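Local structure of probable diphthine synthase (Aeropyrum pernix, 1WDE) at residues V8-V13 with S101-E106; S47-S52 with A87-G92; R127-L132 with G222-L227; G145-V150 with V180-G185; S154-I159 with A206-L211. The protein probably catalyses the S-adenosyl-L-methionine-dependent trimethylation of a modified histidine in elongation factor 2, the step of diphthamide biosynthesis that yields diphthine. One frame throughout, in Å; residues are numbered along the deposited sequence.

How the contacts relate
Contacts 1 and 2 share the parallel sheet of the N-terminal half and touch each other: strands 9-14 and 85-90 are neighbours, joined by backbone hydrogen bonds such as Val88 N to Leu11 O. Helix 100-109 packs on the first strand in contact 1 and helix 47-57 on the second in contact 2, contact 1 through buried aliphatic groups alone, contact 2 with a tryptophan ring at its margin. Contact 3 lies on the other side of the chain's centre from contact 1, where a helix end meets the edge strand 225-229 of the mixed sheet, and is only partly buried. Contact 4, between two loops, is half exposed and mixes tryptophan, proline and glycine with one leucine. Contact 5 is again wholly aliphatic and buried.

Contact 1: residues V8-V13 with S101-E106; sequences VTLLLV and SSLAAE
Leu10 and Leu12 of strand 9-13 face Leu103 and Ala104 of helix 101-106, and the two backbones run nearly antiparallel, their axes 165° apart in direction and 10.0 Å apart at closest approach. That spacing is wide enough for a single layer of aliphatic side chains between strand and helix. Leu10 and Ala104 are the residues in closest register, with CA atoms 7.7 Å apart. Because side chains alternate along a strand, Leu10 and Leu12 both point at the helix, while Leu11 between them turns to the other face of the sheet and meets Ala29 of helix 24-32.

Two methyl contacts carry the interface. Leu10 CD2 meets Leu103 CD2 at 3.8 Å, the two side chains crossing at a slant, and Leu12 CD1 rests on Ala104 CB at 3.9 Å. The leucines of the strand reach the helix by different torsions: in Leu10, CG stands opposite the backbone N (chi1 171°), whereas in Leu12 it stands opposite the carbonyl carbon (chi1 -79°). Leucine suits the strand because its branched end bridges the gap; alanine suits position 104, where a methyl is enough to meet Leu12. Val88 of the adjacent strand touches both strand leucines, and Val114 touches Ala104, so the same apolar layer continues across the sheet. Glu106, on the more polar side of the helix, hydrogen-bonds Ser74.

Helix 100-109 is the connection of a beta-alpha-beta crossover from strand 85-90 to strand 113-117, passing over strand 9-14, the usual arrangement of an alpha/beta fold, here the N-terminal half of a tetrapyrrole-methylase-type protein.

Contact 2: residues S47-S52 with A87-G92; sequences SWLYKS and AVVTAG
Apolar contacts account for the whole meeting of Leu49 and Trp48 with Val89 and Ala91, and no hydrogen bond passes between helix 47-52 and segment 87-92. Leu49 is the central piece. Its CG lies opposite the backbone N (chi1 -178°), which carries the two methyls toward the strand, where they divide the work: Leu49 CD1 faces Val89 CG1 at 4.3 Å, and Leu49 CD2 approaches Ala91 CB, also at 4.3 Å. The approach of Leu49 CD2 to Ala91 N, 4.0 Å, brings a methyl against the backbone as well. A branched leucine can serve both partners at once, and the small Ala91 lets the helix come close to the chain there.

The aromatic contribution is slighter. Trp48 starts off to one side, yet its indole swings back until Trp48 CZ2 is 4.3 Å from Ala91 CB, an oblique approach. Pro19 and Gln22 also touch this side chain.

Polar bonds lie around the contact: Thr90, turned from the helix, hydrogen-bonds Glu39 through OG1, and Ser52 OG pairs with Trp15 NE1. Gly92 follows with phi 79° and psi -133°, a combination at which a beta carbon would jam against the preceding carbonyl oxygen. Helix against parallel sheet is the alpha/beta architecture of this methylase family, and the chain runs on to Asp93, a probable S-adenosyl-L-methionine-binding residue.

Contact 3: residues R127-L132 with G222-L227; sequences RGATML and GGHRVL
Ala129 sits tightly against His224 and Val226, its single methyl filling the angle between them. Ala129 CB is 3.7 Å from Val226 CG2 and equally 3.7 Å from His224 CB; the valine methyl also lies 3.6 Å from Ala129 O, so it packs on the peptide as well as on the side chain. Val226 sends CG2 there because that branch stands opposite its carbonyl carbon, with CG1 opposite the backbone N (chi1 173°). Alanine suits the place because its one methyl can touch both partners at short range, while a beta-branched valine suits the strand. Val216 of the neighbouring strand touches Ala129, Thr130 and Val226 and closes this inner side.

Toward the glycine-rich turn the contact is looser. The imidazole of His224 meets Ala129 CB obliquely, and one of its faces carries Gly222 C. Its ND1 is hydrogen-bonded to Gly219 N, which holds the ring beside the turn. Gly222 and Gly223 are exposed.

At the helix end, Thr130 OG1 donates to Arg127 O at 2.7 Å, in the carbonyl plane, and accepts from Leu132 N at 3.2 Å, nearly straight at 168°. The latter bond makes an ST turn as Met131, a selenomethionine, leaves the helix with positive phi. Between the segments the chemistry is thus purely van der Waals, so shape fixes the fit, and hydrogen bonds serve inside each segment or to other residues.

Contact 4: residues G145-V150 with V180-G185; sequences GPWRGV and VQLSPG
Leu182 presses its branch point into a corner formed by Gly145 and Trp147. Leu182 CG is 3.7 Å from Gly145 CA and 4.1 Å from Trp147 CH2, while Leu182 CD1 lies 3.8 Å from Gly145 CA; Leu182 CD2 reaches the Pro146 ring at CD, 4.2 Å away. The leucine and the indole cross at a slant. Trp147 folds back over its own chain, with CG between the backbone N and the carbonyl carbon (chi1 59°), and this lays one indole face over Gly145 CA. Glycine suits position 145, since a beta carbon would collide with the indole and crowd Leu182.

The contact joins the loop after strand 137-143 to the loop leading into helix 184-202, whose N-cap is Ser183, and Leu182 lies beside Leu173, a probable S-adenosyl-L-methionine-binding residue. With an alanine in place of Leu182, the corner between Gly145 and Trp147 would probably lose its filling and the indole its apolar support.

Further out, Asp174 ties both loops together: it accepts from Gly145 N, forms a salt bridge with Arg148 NH1 and shares a backbone hydrogen bond with Leu182. The Arg148 guanidinium has Trp147 NE1 over one face.

Contact 5: residues S154-I159 with A206-L211; sequences SVARRI and ALLARL
Helix 153-165 packs on the loop that connects helix 184-202 to strand 213-217 in the C-terminal half of the methylase fold, and Leu208, in a short 3-10 turn of that loop, meets Ala156 and Ile159 of the helix. The two helix residues are three positions apart and so lie on the same side of it, which makes a shallow seat for one leucine. The CA atoms of Ala156 and Leu208 are 8.1 Å apart, a gap spanned mainly by the leucine.

Each methyl of Leu208 has its own place. Leu208 CD1 faces Ala156 CB at 4.1 Å and also comes within 4.2 Å of Ile159 CD1, while Leu208 CD2 meets Ile159 CG2 at 3.9 Å. Ile159 thus gives both of its branches: CG2 stands opposite the backbone N, and CG1, which carries CD1, stands opposite the carbonyl carbon (chi1 -64°). The side chains of Ile159 and Leu208 run across each other at an angle, with one leucine methyl between Ala156 and the isoleucine end and the other on Ile159 CG2. Alanine suits position 156 because its short methyl allows the leucine end to settle against the helix, and the broader isoleucine completes the other wall. Leu191 of helix 184-202 also touches Ile159.

The loop is held by polar bonds as well: Leu208 N donates to Asp195 OD2, and Leu207 N to Tyr160 OH. All three touching residues are buried and none presents a polar side chain, which implies that burial of aliphatic surface and close fit join helix and loop here, with hydrogen bonding left to the backbone and to neighbouring residues.

Contact 1: residues V8-V13 with S101-E106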
# COMPACT_ATOMS: atom_id res chain seq x y z
N VAL A 8 -20.08 -18.67 -16.25
CA VAL A 8 -19.53 -17.96 -15.10
C VAL A 8 -18.19 -17.27 -15.39
O VAL A 8 -17.18 -17.93 -15.66
CB VAL A 8 -19.33 -18.90 -13.89
CG1 VAL A 8 -19.16 -18.07 -12.63
CG2 VAL A 8 -20.52 -19.84 -13.75
N THR A 9 -18.20 -15.94 -15.32
CA THR A 9 -17.00 -15.14 -15.55
C THR A 9 -16.82 -14.12 -14.43
O THR A 9 -17.75 -13.40 -14.05
CB THR A 9 -17.06 -14.42 -16.90
OG1 THR A 9 -17.11 -15.39 -17.95
CG2 THR A 9 -15.82 -13.56 -17.09
N LEU A 10 -15.61 -14.07 -13.88
CA LEU A 10 -15.30 -13.15 -12.80
C LEU A 10 -14.45 -11.98 -13.29
O LEU A 10 -13.45 -12.17 -14.00
CB LEU A 10 -14.56 -13.89 -11.68
CG LEU A 10 -13.97 -13.04 -10.55
CD1 LEU A 10 -15.07 -12.38 -9.76
CD2 LEU A 10 -13.13 -13.92 -9.65
N LEU A 11 -14.86 -10.77 -12.93
CA LEU A 11 -14.13 -9.58 -13.32
C LEU A 11 -13.58 -8.92 -12.07
O LEU A 11 -14.35 -8.47 -11.23
CB LEU A 11 -15.05 -8.59 -14.04
CG LEU A 11 -15.86 -9.10 -15.24
CD1 LEU A 11 -16.60 -7.93 -15.91
CD2 LEU A 11 -14.91 -9.77 -16.23
N LEU A 12 -12.25 -8.91 -11.93
CA LEU A 12 -11.60 -8.26 -10.79
C LEU A 12 -11.22 -6.90 -11.33
O LEU A 12 -10.24 -6.76 -12.05
CB LEU A 12 -10.35 -9.02 -10.34
CG LEU A 12 -10.56 -10.27 -9.49
CD1 LEU A 12 -9.24 -10.66 -8.86
CD2 LEU A 12 -11.58 -9.99 -8.40
N VAL A 13 -12.00 -5.89 -10.95
CA VAL A 13 -11.81 -4.54 -11.47
C VAL A 13 -11.22 -3.48 -10.53
O VAL A 13 -11.75 -3.22 -9.45
CB VAL A 13 -13.18 -4.03 -11.97
CG1 VAL A 13 -13.01 -2.76 -12.79
CG2 VAL A 13 -13.88 -5.12 -12.79
N SER A 101 -6.07 -12.10 -5.24
CA SER A 101 -5.50 -13.06 -6.20
C SER A 101 -5.95 -14.48 -5.80
O SER A 101 -6.01 -15.38 -6.64
CB SER A 101 -3.97 -12.98 -6.22
OG SER A 101 -3.42 -13.05 -4.92
N SER A 102 -6.25 -14.67 -4.52
CA SER A 102 -6.72 -15.97 -4.04
C SER A 102 -8.11 -16.21 -4.61
O SER A 102 -8.43 -17.32 -5.02
CB SER A 102 -6.77 -16.01 -2.51
OG SER A 102 -5.47 -16.07 -1.95
N LEU A 103 -8.93 -15.17 -4.65
CA LEU A 103 -10.26 -15.31 -5.21
C LEU A 103 -10.12 -15.73 -6.68
O LEU A 103 -10.79 -16.64 -7.14
CB LEU A 103 -11.03 -13.99 -5.13
CG LEU A 103 -12.55 -14.04 -4.94
CD1 LEU A 103 -13.12 -12.64 -5.09
CD2 LEU A 103 -13.20 -14.98 -5.96
N ALA A 104 -9.25 -15.04 -7.42
CA ALA A 104 -9.04 -15.34 -8.83
C ALA A 104 -8.53 -16.76 -9.04
O ALA A 104 -8.90 -17.41 -10.01
CB ALA A 104 -8.05 -14.33 -9.45
N ALA A 105 -7.69 -17.24 -8.12
CA ALA A 105 -7.12 -18.58 -8.23
C ALA A 105 -8.16 -19.67 -8.03
O ALA A 105 -8.20 -20.64 -8.80
CB ALA A 105 -5.98 -18.77 -7.23
N GLU A 106 -8.97 -19.55 -6.99
CA GLU A 106 -10.00 -20.55 -6.76
C GLU A 106 -11.02 -20.53 -7.90
O GLU A 106 -11.53 -21.58 -8.33
CB GLU A 106 -10.67 -20.34 -5.40
CG GLU A 106 -11.05 -18.91 -5.07
CD GLU A 106 -11.36 -18.75 -3.59
OE1 GLU A 106 -12.30 -19.41 -3.09
OE2 GLU A 106 -10.66 -17.95 -2.91

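Contact 2: residues S47-S52 with A87-G92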
# COMPACT_ATOMS: atom_id res chain seq x y z
N SER A 47 -15.11 5.65 1.09
CA SER A 47 -16.56 5.82 1.20
C SER A 47 -17.20 6.16 -0.13
O SER A 47 -18.32 5.74 -0.43
CB SER A 47 -16.90 6.92 2.21
OG SER A 47 -16.49 6.56 3.52
N TRP A 48 -16.48 6.92 -0.94
CA TRP A 48 -16.94 7.36 -2.24
C TRP A 48 -17.13 6.21 -3.22
O TRP A 48 -17.88 6.33 -4.18
CB TRP A 48 -15.93 8.34 -2.84
CG TRP A 48 -14.60 7.66 -3.13
CD1 TRP A 48 -13.62 7.36 -2.23
CD2 TRP A 48 -14.20 7.08 -4.38
NE1 TRP A 48 -12.64 6.61 -2.83
CE2 TRP A 48 -12.97 6.42 -4.15
CE3 TRP A 48 -14.76 7.03 -5.66
CZ2 TRP A 48 -12.28 5.73 -5.16
CZ3 TRP A 48 -14.08 6.34 -6.67
CH2 TRP A 48 -12.86 5.69 -6.41
N LEU A 49 -16.43 5.09 -2.98
CA LEU A 49 -16.47 3.95 -3.89
C LEU A 49 -17.85 3.45 -4.28
O LEU A 49 -18.21 3.47 -5.45
CB LEU A 49 -15.64 2.79 -3.30
CG LEU A 49 -15.53 1.52 -4.15
CD1 LEU A 49 -14.89 1.84 -5.49
CD2 LEU A 49 -14.72 0.49 -3.40
N TYR A 50 -18.61 2.97 -3.29
CA TYR A 50 -19.97 2.47 -3.51
C TYR A 50 -20.75 3.41 -4.44
O TYR A 50 -21.22 2.99 -5.50
CB TYR A 50 -20.70 2.36 -2.16
CG TYR A 50 -22.00 1.59 -2.19
CD1 TYR A 50 -22.01 0.19 -2.29
CD2 TYR A 50 -23.23 2.25 -2.06
CE1 TYR A 50 -23.21 -0.53 -2.28
CE2 TYR A 50 -24.44 1.53 -2.05
CZ TYR A 50 -24.42 0.15 -2.15
OH TYR A 50 -25.60 -0.56 -2.12
N LYS A 51 -20.89 4.67 -4.04
CA LYS A 51 -21.61 5.66 -4.83
C LYS A 51 -21.11 5.76 -6.27
O LYS A 51 -21.91 5.82 -7.20
CB LYS A 51 -21.50 7.05 -4.18
CG LYS A 51 -21.83 8.21 -5.13
CD LYS A 51 -21.41 9.56 -4.54
CE LYS A 51 -21.32 10.64 -5.61
NZ LYS A 51 -22.59 10.80 -6.37
N SER A 52 -19.79 5.79 -6.45
CA SER A 52 -19.19 5.90 -7.78
C SER A 52 -19.49 4.69 -8.66
O SER A 52 -19.73 4.84 -9.86
CB SER A 52 -17.67 6.06 -7.67
OG SER A 52 -17.06 6.06 -8.95
N ALA A 87 -18.69 -9.12 -11.15
CA ALA A 87 -17.58 -8.19 -10.99
C ALA A 87 -17.33 -7.88 -9.52
O ALA A 87 -18.27 -7.73 -8.74
CB ALA A 87 -17.86 -6.90 -11.75
N VAL A 88 -16.05 -7.82 -9.16
CA VAL A 88 -15.64 -7.46 -7.81
C VAL A 88 -14.81 -6.20 -8.01
O VAL A 88 -13.79 -6.22 -8.72
CB VAL A 88 -14.80 -8.57 -7.13
CG1 VAL A 88 -14.28 -8.08 -5.78
CG2 VAL A 88 -15.65 -9.82 -6.93
N VAL A 89 -15.27 -5.11 -7.42
CA VAL A 89 -14.60 -3.83 -7.58
C VAL A 89 -13.83 -3.39 -6.34
O VAL A 89 -14.35 -3.43 -5.23
CB VAL A 89 -15.59 -2.72 -7.91
CG1 VAL A 89 -14.84 -1.45 -8.28
CG2 VAL A 89 -16.50 -3.17 -9.06
N THR A 90 -12.60 -2.95 -6.57
CA THR A 90 -11.72 -2.48 -5.51
C THR A 90 -11.24 -1.07 -5.83
O THR A 90 -11.05 -0.73 -6.99
CB THR A 90 -10.47 -3.41 -5.40
OG1 THR A 90 -10.90 -4.72 -5.01
CG2 THR A 90 -9.48 -2.87 -4.37
N ALA A 91 -11.08 -0.23 -4.81
CA ALA A 91 -10.55 1.10 -5.06
C ALA A 91 -9.07 0.79 -5.40
O ALA A 91 -8.52 -0.18 -4.89
CB ALA A 91 -10.65 1.96 -3.79
N GLY A 92 -8.44 1.56 -6.26
CA GLY A 92 -7.06 1.25 -6.61
C GLY A 92 -6.99 0.12 -7.61
O GLY A 92 -7.72 0.11 -8.60

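Contact 3: residues R127-L132 with G222-L227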
# COMPACT_ATOMS: atom_id res chain seq x y z
N ARG A 127 4.25 6.46 -4.95
CA ARG A 127 5.65 6.26 -5.32
C ARG A 127 5.99 7.23 -6.43
O ARG A 127 7.03 7.90 -6.40
CB ARG A 127 5.89 4.85 -5.83
CG ARG A 127 5.83 3.79 -4.77
CD ARG A 127 5.93 2.43 -5.43
NE ARG A 127 6.04 1.35 -4.47
CZ ARG A 127 6.01 0.07 -4.80
NH1 ARG A 127 5.87 -0.26 -6.08
NH2 ARG A 127 6.15 -0.86 -3.88
N GLY A 128 5.09 7.35 -7.40
CA GLY A 128 5.35 8.25 -8.52
C GLY A 128 5.48 9.71 -8.12
O GLY A 128 6.33 10.44 -8.64
N ALA A 129 4.66 10.14 -7.17
CA ALA A 129 4.73 11.55 -6.74
C ALA A 129 6.06 11.94 -6.08
O ALA A 129 6.44 13.09 -6.14
CB ALA A 129 3.56 11.87 -5.79
N THR A 130 6.75 10.98 -5.44
CA THR A 130 8.04 11.24 -4.78
C THR A 130 9.13 11.51 -5.79
O THR A 130 10.16 12.11 -5.48
CB THR A 130 8.54 10.03 -3.93
OG1 THR A 130 8.93 8.97 -4.81
CG2 THR A 130 7.43 9.50 -2.97
N MSE A 131 8.90 11.02 -7.00
CA MSE A 131 9.79 11.11 -8.14
C MSE A 131 11.11 10.36 -7.97
O MSE A 131 12.06 10.59 -8.72
CB MSE A 131 10.01 12.57 -8.50
CG MSE A 131 8.71 13.25 -8.83
SE MSE A 131 8.95 14.83 -9.91
CE MSE A 131 10.59 15.56 -9.17
N LEU A 132 11.15 9.45 -7.00
CA LEU A 132 12.33 8.63 -6.78
C LEU A 132 12.39 7.62 -7.93
O LEU A 132 11.38 7.36 -8.60
CB LEU A 132 12.24 7.89 -5.43
CG LEU A 132 12.42 8.83 -4.22
CD1 LEU A 132 12.22 8.07 -2.95
CD2 LEU A 132 13.82 9.47 -4.24
N GLY A 222 -3.99 15.12 -10.12
CA GLY A 222 -2.58 15.42 -9.94
C GLY A 222 -2.22 16.16 -8.66
O GLY A 222 -1.09 16.61 -8.51
N GLY A 223 -3.17 16.29 -7.73
CA GLY A 223 -2.88 17.02 -6.50
C GLY A 223 -2.36 16.13 -5.39
O GLY A 223 -3.06 15.84 -4.42
N HIS A 224 -1.12 15.71 -5.52
CA HIS A 224 -0.51 14.84 -4.53
C HIS A 224 0.21 15.70 -3.51
O HIS A 224 0.59 16.82 -3.80
CB HIS A 224 0.51 13.91 -5.20
CG HIS A 224 0.04 13.34 -6.51
ND1 HIS A 224 -1.03 12.47 -6.60
CD2 HIS A 224 0.45 13.56 -7.78
CE1 HIS A 224 -1.26 12.19 -7.87
NE2 HIS A 224 -0.38 12.84 -8.60
N ARG A 225 0.39 15.18 -2.31
CA ARG A 225 1.13 15.90 -1.29
C ARG A 225 2.35 15.04 -0.94
O ARG A 225 2.21 13.86 -0.63
CB ARG A 225 0.25 16.11 -0.05
CG ARG A 225 -0.92 17.08 -0.30
CD ARG A 225 -1.77 17.24 0.95
NE ARG A 225 -0.95 17.46 2.13
CZ ARG A 225 -1.15 16.85 3.30
NH1 ARG A 225 -2.15 15.98 3.42
NH2 ARG A 225 -0.35 17.12 4.33
N VAL A 226 3.53 15.63 -1.03
CA VAL A 226 4.78 14.91 -0.74
C VAL A 226 5.55 15.70 0.32
O VAL A 226 6.01 16.81 0.05
CB VAL A 226 5.62 14.77 -2.01
CG1 VAL A 226 7.01 14.15 -1.68
CG2 VAL A 226 4.87 13.93 -3.03
N LEU A 227 5.68 15.11 1.50
CA LEU A 227 6.34 15.75 2.62
C LEU A 227 7.61 15.02 3.05
O LEU A 227 7.58 13.85 3.42
CB LEU A 227 5.38 15.82 3.82
CG LEU A 227 4.07 16.61 3.68
CD1 LEU A 227 4.35 17.94 2.99
CD2 LEU A 227 3.05 15.80 2.90

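Contact 4: residues G145-V150 with V180-G185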
# COMPACT_ATOMS: atom_id res chain seq x y z
N GLY A 145 -1.51 -1.58 13.13
CA GLY A 145 -2.02 -0.68 14.15
C GLY A 145 -1.89 -1.40 15.49
O GLY A 145 -1.63 -2.60 15.52
N PRO A 146 -2.05 -0.70 16.61
CA PRO A 146 -1.94 -1.35 17.92
C PRO A 146 -3.05 -2.36 18.21
O PRO A 146 -2.95 -3.14 19.15
CB PRO A 146 -1.96 -0.18 18.90
CG PRO A 146 -2.83 0.82 18.19
CD PRO A 146 -2.30 0.75 16.77
N TRP A 147 -4.09 -2.36 17.39
CA TRP A 147 -5.20 -3.30 17.60
C TRP A 147 -4.88 -4.71 17.10
O TRP A 147 -5.71 -5.62 17.23
CB TRP A 147 -6.47 -2.78 16.92
CG TRP A 147 -6.34 -2.58 15.45
CD1 TRP A 147 -6.50 -3.51 14.47
CD2 TRP A 147 -6.03 -1.35 14.78
NE1 TRP A 147 -6.30 -2.94 13.22
CE2 TRP A 147 -6.02 -1.61 13.39
CE3 TRP A 147 -5.77 -0.04 15.23
CZ2 TRP A 147 -5.75 -0.62 12.44
CZ3 TRP A 147 -5.50 0.94 14.28
CH2 TRP A 147 -5.50 0.64 12.91
N ARG A 148 -3.70 -4.89 16.53
CA ARG A 148 -3.31 -6.20 16.03
C ARG A 148 -2.57 -6.94 17.14
O ARG A 148 -2.39 -8.16 17.09
CB ARG A 148 -2.43 -6.06 14.79
CG ARG A 148 -2.92 -5.00 13.84
CD ARG A 148 -3.07 -5.51 12.42
NE ARG A 148 -4.23 -6.39 12.26
CZ ARG A 148 -5.17 -6.25 11.33
NH1 ARG A 148 -5.10 -5.26 10.44
NH2 ARG A 148 -6.18 -7.10 11.28
N GLY A 149 -2.15 -6.18 18.15
CA GLY A 149 -1.44 -6.76 19.27
C GLY A 149 -0.12 -7.38 18.85
O GLY A 149 0.31 -8.38 19.43
N VAL A 150 0.52 -6.78 17.86
CA VAL A 150 1.79 -7.31 17.38
C VAL A 150 2.87 -6.27 17.16
O VAL A 150 2.64 -5.22 16.54
CB VAL A 150 1.60 -8.08 16.05
CG1 VAL A 150 2.94 -8.61 15.57
CG2 VAL A 150 0.61 -9.21 16.23
N VAL A 180 -10.68 3.56 9.13
CA VAL A 180 -9.86 4.70 9.50
C VAL A 180 -8.38 4.32 9.44
O VAL A 180 -7.96 3.34 10.05
CB VAL A 180 -10.22 5.17 10.92
CG1 VAL A 180 -9.23 6.23 11.41
CG2 VAL A 180 -11.64 5.73 10.92
N GLN A 181 -7.59 5.08 8.69
CA GLN A 181 -6.18 4.74 8.59
C GLN A 181 -5.38 5.08 9.83
O GLN A 181 -5.61 6.09 10.50
CB GLN A 181 -5.54 5.41 7.38
CG GLN A 181 -4.10 4.92 7.11
CD GLN A 181 -3.51 5.54 5.86
OE1 GLN A 181 -3.18 4.83 4.90
NE2 GLN A 181 -3.38 6.86 5.86
N LEU A 182 -4.45 4.19 10.14
CA LEU A 182 -3.54 4.37 11.27
C LEU A 182 -2.78 5.66 10.96
O LEU A 182 -2.45 5.92 9.80
CB LEU A 182 -2.56 3.20 11.29
CG LEU A 182 -1.94 2.65 12.57
CD1 LEU A 182 -0.54 2.24 12.23
CD2 LEU A 182 -1.94 3.66 13.71
N SER A 183 -2.51 6.49 11.97
CA SER A 183 -1.80 7.73 11.72
C SER A 183 -0.32 7.44 11.51
O SER A 183 0.20 6.46 12.04
CB SER A 183 -1.93 8.70 12.91
OG SER A 183 -1.27 8.18 14.06
N PRO A 184 0.38 8.29 10.73
CA PRO A 184 1.81 8.10 10.47
C PRO A 184 2.59 8.02 11.78
O PRO A 184 3.43 7.13 11.97
CB PRO A 184 2.17 9.34 9.65
CG PRO A 184 0.91 9.57 8.86
CD PRO A 184 -0.17 9.39 9.92
N GLY A 185 2.27 8.92 12.70
CA GLY A 185 2.95 8.94 13.98
C GLY A 185 2.78 7.65 14.76
O GLY A 185 3.74 7.14 15.33

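Contact 5: residues S154-I159 with A206-L211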
# COMPACT_ATOMS: atom_id res chain seq x y z
N SER A 154 9.40 -8.74 12.22
CA SER A 154 9.73 -9.23 10.89
C SER A 154 9.61 -8.06 9.90
O SER A 154 10.32 -8.01 8.91
CB SER A 154 8.80 -10.36 10.49
OG SER A 154 7.48 -9.89 10.38
N VAL A 155 8.73 -7.10 10.20
CA VAL A 155 8.56 -5.95 9.32
C VAL A 155 9.80 -5.06 9.30
O VAL A 155 10.22 -4.59 8.23
CB VAL A 155 7.33 -5.12 9.73
CG1 VAL A 155 7.43 -3.71 9.14
CG2 VAL A 155 6.08 -5.81 9.22
N ALA A 156 10.40 -4.84 10.48
CA ALA A 156 11.61 -4.01 10.57
C ALA A 156 12.70 -4.69 9.73
O ALA A 156 13.35 -4.05 8.92
CB ALA A 156 12.06 -3.86 12.03
N ARG A 157 12.88 -6.00 9.93
CA ARG A 157 13.88 -6.73 9.16
C ARG A 157 13.70 -6.58 7.64
O ARG A 157 14.69 -6.42 6.93
CB ARG A 157 13.87 -8.22 9.52
CG ARG A 157 14.75 -9.08 8.62
CD ARG A 157 14.99 -10.44 9.27
NE ARG A 157 15.77 -11.35 8.44
CZ ARG A 157 15.25 -12.12 7.49
NH1 ARG A 157 13.95 -12.10 7.23
NH2 ARG A 157 16.04 -12.95 6.82
N ARG A 158 12.47 -6.65 7.13
CA ARG A 158 12.31 -6.53 5.68
C ARG A 158 12.78 -5.15 5.21
O ARG A 158 13.28 -4.98 4.09
CB ARG A 158 10.86 -6.79 5.26
CG ARG A 158 10.42 -8.25 5.45
CD ARG A 158 9.20 -8.58 4.57
NE ARG A 158 9.50 -8.40 3.15
CZ ARG A 158 8.64 -7.92 2.25
NH1 ARG A 158 7.41 -7.57 2.61
NH2 ARG A 158 9.01 -7.75 0.98
N ILE A 159 12.65 -4.15 6.07
CA ILE A 159 13.10 -2.83 5.69
C ILE A 159 14.62 -2.86 5.59
O ILE A 159 15.18 -2.33 4.63
CB ILE A 159 12.66 -1.76 6.71
CG1 ILE A 159 11.13 -1.66 6.72
CG2 ILE A 159 13.30 -0.41 6.35
CD1 ILE A 159 10.57 -0.69 7.79
N ALA A 206 19.95 0.10 16.87
CA ALA A 206 18.66 0.33 16.20
C ALA A 206 18.93 1.53 15.29
O ALA A 206 19.45 2.55 15.75
CB ALA A 206 17.59 0.66 17.21
N LEU A 207 18.58 1.41 14.01
CA LEU A 207 18.87 2.49 13.07
C LEU A 207 17.73 3.16 12.32
O LEU A 207 17.91 4.25 11.80
CB LEU A 207 19.90 2.00 12.04
CG LEU A 207 21.22 1.51 12.63
CD1 LEU A 207 21.98 0.74 11.59
CD2 LEU A 207 22.02 2.70 13.16
N LEU A 208 16.57 2.52 12.24
CA LEU A 208 15.46 3.10 11.49
C LEU A 208 15.02 4.51 11.89
O LEU A 208 14.68 5.33 11.01
CB LEU A 208 14.26 2.13 11.52
CG LEU A 208 14.55 0.69 11.02
CD1 LEU A 208 13.23 -0.11 10.93
CD2 LEU A 208 15.19 0.74 9.62
N ALA A 209 15.03 4.82 13.18
CA ALA A 209 14.60 6.15 13.65
C ALA A 209 15.41 7.26 13.01
O ALA A 209 14.90 8.36 12.75
CB ALA A 209 14.72 6.22 15.17
N ARG A 210 16.67 6.96 12.74
CA ARG A 210 17.60 7.91 12.13
C ARG A 210 17.52 8.09 10.61
O ARG A 210 18.19 8.95 10.03
CB ARG A 210 19.02 7.52 12.50
CG ARG A 210 19.39 7.75 13.96
CD ARG A 210 20.88 8.02 14.04
NE ARG A 210 21.66 6.80 14.07
CZ ARG A 210 22.91 6.68 13.64
NH1 ARG A 210 23.56 7.71 13.11
NH2 ARG A 210 23.53 5.53 13.79
N LEU A 211 16.71 7.27 9.94
CA LEU A 211 16.56 7.39 8.49
C LEU A 211 15.54 8.44 8.10
O LEU A 211 14.53 8.59 8.77
CB LEU A 211 16.08 6.07 7.91
CG LEU A 211 17.02 4.88 8.01
CD1 LEU A 211 16.28 3.61 7.61
CD2 LEU A 211 18.22 5.15 7.10